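Long-range contact in 4-hydroxy-tetrahydrodipicolinate synthase (PDB 2EHH), which probably catalyses the condensation of pyruvate with aspartate semialdehyde to 4-hydroxy-tetrahydrodipicolinate in lysine biosynthesis: residues P12-E17 / M261-F266. Sequence-based numbering, arbitrary orientation.
Sequences PFKEGE and MCEKEF
Glu265 reaches out from 261-266 past Phe13 CB to the tip of a beta hairpin. Its CG stands anti to the backbone N (chi1 -178°) and the chain runs on extended, which carries the carboxylate across. Glu265 CB lies 4.0 Å from Phe13 O, and its CG packs on Phe13 CB at the same distance; Glu265 CD is near both Phe13 CB and Gly16 N. At the tip, OE2 takes the N-H of Gly16 on its syn lone pair, N to OE2 2.9 Å, in a bent bond (138°), while OE1 faces Glu15 N at 3.5 Å. The turn it meets is type I', Lys14 to Glu17, joining strands 13-14 and 17-18, a small hairpin between the first strand of the TIM barrel, 4-8, and helix 20-31. An alanine in place of Glu265 would probably leave Gly16 N without this acceptor and open a gap beside Phe13 CB. The Phe13 ring turns its edge to the other backbone, with Glu265 O in its plane 3.5 Å from CD1; Lys253 of helix 250-258 also bonds that oxygen. Two waters fill in between the main chains: one accepts from Phe13 N and lies within bonding range of Glu263 O and Glu265 O, the other links Phe13 O to Glu263 N. Nearer the start of both segments, the stems of Lys14 and Glu263 cross, CG to CG 4.1 Å, and Pro12 CB rests on Cys262 CB.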
ATOM      1  N   PRO A  12       3.762 -12.541 -31.577  1.00 20.81           N
ATOM      2  CA  PRO A  12       4.374 -13.851 -31.822  1.00 20.13           C
ATOM      3  C   PRO A  12       5.855 -13.726 -32.167  1.00 19.81           C
ATOM      4  O   PRO A  12       6.257 -12.815 -32.891  1.00 18.61           O
ATOM      5  CB  PRO A  12       3.569 -14.396 -33.002  1.00 21.56           C
ATOM      6  CG  PRO A  12       2.243 -13.721 -32.863  1.00 23.45           C
ATOM      7  CD  PRO A  12       2.629 -12.315 -32.490  1.00 21.83           C
ATOM      8  N   PHE A  13       6.658 -14.645 -31.643  1.00 19.89           N
ATOM      9  CA  PHE A  13       8.093 -14.662 -31.902  1.00 20.74           C
ATOM     10  C   PHE A  13       8.492 -16.029 -32.451  1.00 21.17           C
ATOM     11  O   PHE A  13       7.882 -17.042 -32.118  1.00 20.83           O
ATOM     12  CB  PHE A  13       8.886 -14.405 -30.613  1.00 19.87           C
ATOM     13  CG  PHE A  13       8.802 -12.994 -30.110  1.00 20.89           C
ATOM     14  CD1 PHE A  13       8.622 -12.742 -28.752  1.00 20.64           C
ATOM     15  CD2 PHE A  13       8.929 -11.916 -30.979  1.00 20.53           C
ATOM     16  CE1 PHE A  13       8.568 -11.436 -28.268  1.00 21.54           C
ATOM     17  CE2 PHE A  13       8.878 -10.606 -30.506  1.00 20.48           C
ATOM     18  CZ  PHE A  13       8.696 -10.366 -29.145  1.00 21.86           C
ATOM     19  N   LYS A  14       9.518 -16.043 -33.292  1.00 22.96           N
ATOM     20  CA  LYS A  14      10.021 -17.286 -33.859  1.00 25.52           C
ATOM     21  C   LYS A  14      11.443 -17.047 -34.339  1.00 26.65           C
ATOM     22  O   LYS A  14      11.702 -16.102 -35.086  1.00 25.17           O
ATOM     23  CB  LYS A  14       9.153 -17.750 -35.029  1.00 26.53           C
ATOM     24  CG  LYS A  14       9.583 -19.092 -35.609  1.00 27.56           C
ATOM     25  CD  LYS A  14       8.698 -19.505 -36.766  1.00 29.90           C
ATOM     26  CE  LYS A  14       9.151 -20.826 -37.357  1.00 32.03           C
ATOM     27  NZ  LYS A  14       8.319 -21.205 -38.537  1.00 36.04           N
ATOM     28  N   GLU A  15      12.367 -17.892 -33.897  1.00 30.15           N
ATOM     29  CA  GLU A  15      13.766 -17.752 -34.295  1.00 31.51           C
ATOM     30  C   GLU A  15      14.298 -16.417 -33.783  1.00 30.37           C
ATOM     31  O   GLU A  15      15.194 -15.830 -34.388  1.00 30.02           O
ATOM     32  CB  GLU A  15      13.890 -17.774 -35.823  1.00 35.55           C
ATOM     33  CG  GLU A  15      12.969 -18.756 -36.531  1.00 40.96           C
ATOM     34  CD  GLU A  15      12.808 -18.437 -38.015  1.00 44.58           C
ATOM     35  OE1 GLU A  15      12.009 -19.121 -38.692  1.00 46.10           O
ATOM     36  OE2 GLU A  15      13.481 -17.500 -38.506  1.00 46.70           O
ATOM     37  N   GLY A  16      13.736 -15.930 -32.681  1.00 29.45           N
ATOM     38  CA  GLY A  16      14.179 -14.663 -32.123  1.00 28.13           C
ATOM     39  C   GLY A  16      13.746 -13.448 -32.930  1.00 28.06           C
ATOM     40  O   GLY A  16      14.229 -12.337 -32.709  1.00 28.25           O
ATOM     41  N   GLU A  17      12.824 -13.650 -33.862  1.00 27.04           N
ATOM     42  CA  GLU A  17      12.346 -12.557 -34.699  1.00 26.68           C
ATOM     43  C   GLU A  17      10.823 -12.504 -34.621  1.00 24.98           C
ATOM     44  O   GLU A  17      10.186 -13.476 -34.214  1.00 24.04           O
ATOM     45  CB  GLU A  17      12.783 -12.792 -36.149  1.00 29.34           C
ATOM     46  CG  GLU A  17      12.902 -11.530 -36.991  1.00 35.11           C
ATOM     47  CD  GLU A  17      14.186 -10.753 -36.719  1.00 36.56           C
ATOM     48  OE1 GLU A  17      14.293  -9.595 -37.179  1.00 38.62           O
ATOM     49  OE2 GLU A  17      15.092 -11.301 -36.054  1.00 37.91           O
ATOM     50  N   MET A 261      -1.511 -21.058 -31.857  1.00 24.44           N
ATOM     51  CA  MET A 261      -1.542 -19.759 -32.521  1.00 25.07           C
ATOM     52  C   MET A 261      -0.189 -19.065 -32.588  1.00 23.70           C
ATOM     53  O   MET A 261      -0.035 -18.050 -33.265  1.00 24.97           O
ATOM     54  CB  MET A 261      -2.549 -18.856 -31.810  1.00 27.32           C
ATOM     55  CG  MET A 261      -3.859 -19.562 -31.525  1.00 30.67           C
ATOM     56  SD  MET A 261      -5.037 -18.503 -30.701  1.00 37.48           S
ATOM     57  CE  MET A 261      -5.806 -17.775 -32.125  1.00 31.81           C
ATOM     58  N   CYS A 262       0.792 -19.609 -31.880  1.00 22.38           N
ATOM     59  CA  CYS A 262       2.124 -19.024 -31.882  1.00 21.44           C
ATOM     60  C   CYS A 262       3.119 -19.966 -31.242  1.00 21.58           C
ATOM     61  O   CYS A 262       2.745 -20.977 -30.645  1.00 20.07           O
ATOM     62  CB  CYS A 262       2.131 -17.700 -31.116  1.00 21.99           C
ATOM     63  SG  CYS A 262       1.828 -17.875 -29.333  1.00 21.30           S
ATOM     64  N   GLU A 263       4.394 -19.627 -31.382  1.00 22.91           N
ATOM     65  CA  GLU A 263       5.462 -20.419 -30.800  1.00 24.79           C
ATOM     66  C   GLU A 263       5.546 -20.059 -29.326  1.00 25.39           C
ATOM     67  O   GLU A 263       5.185 -18.951 -28.930  1.00 22.74           O
ATOM     68  CB  GLU A 263       6.792 -20.095 -31.480  1.00 27.32           C
ATOM     69  CG  GLU A 263       6.837 -20.445 -32.952  1.00 29.79           C
ATOM     70  CD  GLU A 263       6.573 -21.915 -33.201  1.00 33.03           C
ATOM     71  OE1 GLU A 263       7.316 -22.753 -32.646  1.00 33.20           O
ATOM     72  OE2 GLU A 263       5.623 -22.233 -33.948  1.00 33.57           O
ATOM     73  N   LYS A 264       6.013 -21.004 -28.519  1.00 26.51           N
ATOM     74  CA  LYS A 264       6.167 -20.781 -27.090  1.00 26.67           C
ATOM     75  C   LYS A 264       7.507 -20.070 -26.931  1.00 26.75           C
ATOM     76  O   LYS A 264       8.500 -20.679 -26.537  1.00 27.50           O
ATOM     77  CB  LYS A 264       6.186 -22.125 -26.361  1.00 27.25           C
ATOM     78  CG  LYS A 264       6.176 -22.037 -24.848  1.00 28.66           C
ATOM     79  CD  LYS A 264       6.129 -23.435 -24.258  1.00 29.79           C
ATOM     80  CE  LYS A 264       6.032 -23.417 -22.751  1.00 30.33           C
ATOM     81  NZ  LYS A 264       5.949 -24.805 -22.225  1.00 30.64           N
ATOM     82  N   GLU A 265       7.531 -18.781 -27.250  1.00 25.01           N
ATOM     83  CA  GLU A 265       8.766 -18.010 -27.172  1.00 25.21           C
ATOM     84  C   GLU A 265       8.550 -16.580 -26.693  1.00 24.21           C
ATOM     85  O   GLU A 265       7.749 -15.839 -27.262  1.00 23.77           O
ATOM     86  CB  GLU A 265       9.440 -17.993 -28.551  1.00 25.25           C
ATOM     87  CG  GLU A 265      10.774 -17.261 -28.620  1.00 26.66           C
ATOM     88  CD  GLU A 265      11.410 -17.354 -30.002  1.00 28.70           C
ATOM     89  OE1 GLU A 265      11.432 -18.467 -30.568  1.00 29.94           O
ATOM     90  OE2 GLU A 265      11.895 -16.325 -30.518  1.00 26.69           O
ATOM     91  N   PHE A 266       9.275 -16.208 -25.642  1.00 22.68           N
ATOM     92  CA  PHE A 266       9.215 -14.864 -25.080  1.00 21.23           C
ATOM     93  C   PHE A 266      10.604 -14.261 -25.214  1.00 21.73           C
ATOM     94  O   PHE A 266      11.541 -14.924 -25.652  1.00 22.41           O
ATOM     95  CB  PHE A 266       8.881 -14.890 -23.586  1.00 20.66           C
ATOM     96  CG  PHE A 266       7.607 -15.602 -23.244  1.00 19.46           C
ATOM     97  CD1 PHE A 266       7.567 -16.991 -23.168  1.00 18.21           C
ATOM     98  CD2 PHE A 266       6.451 -14.879 -22.961  1.00 17.99           C
ATOM     99  CE1 PHE A 266       6.394 -17.654 -22.809  1.00 17.98           C
ATOM    100  CE2 PHE A 266       5.276 -15.531 -22.601  1.00 18.26           C
ATOM    101  CZ  PHE A 266       5.248 -16.921 -22.525  1.00 17.47           C
TER
HETATM  102  O   HOH W   1       5.836 -16.337 -29.422  1.00 15.47           O
HETATM  103  O   HOH W   2       5.378 -17.454 -32.915  1.00 21.49           O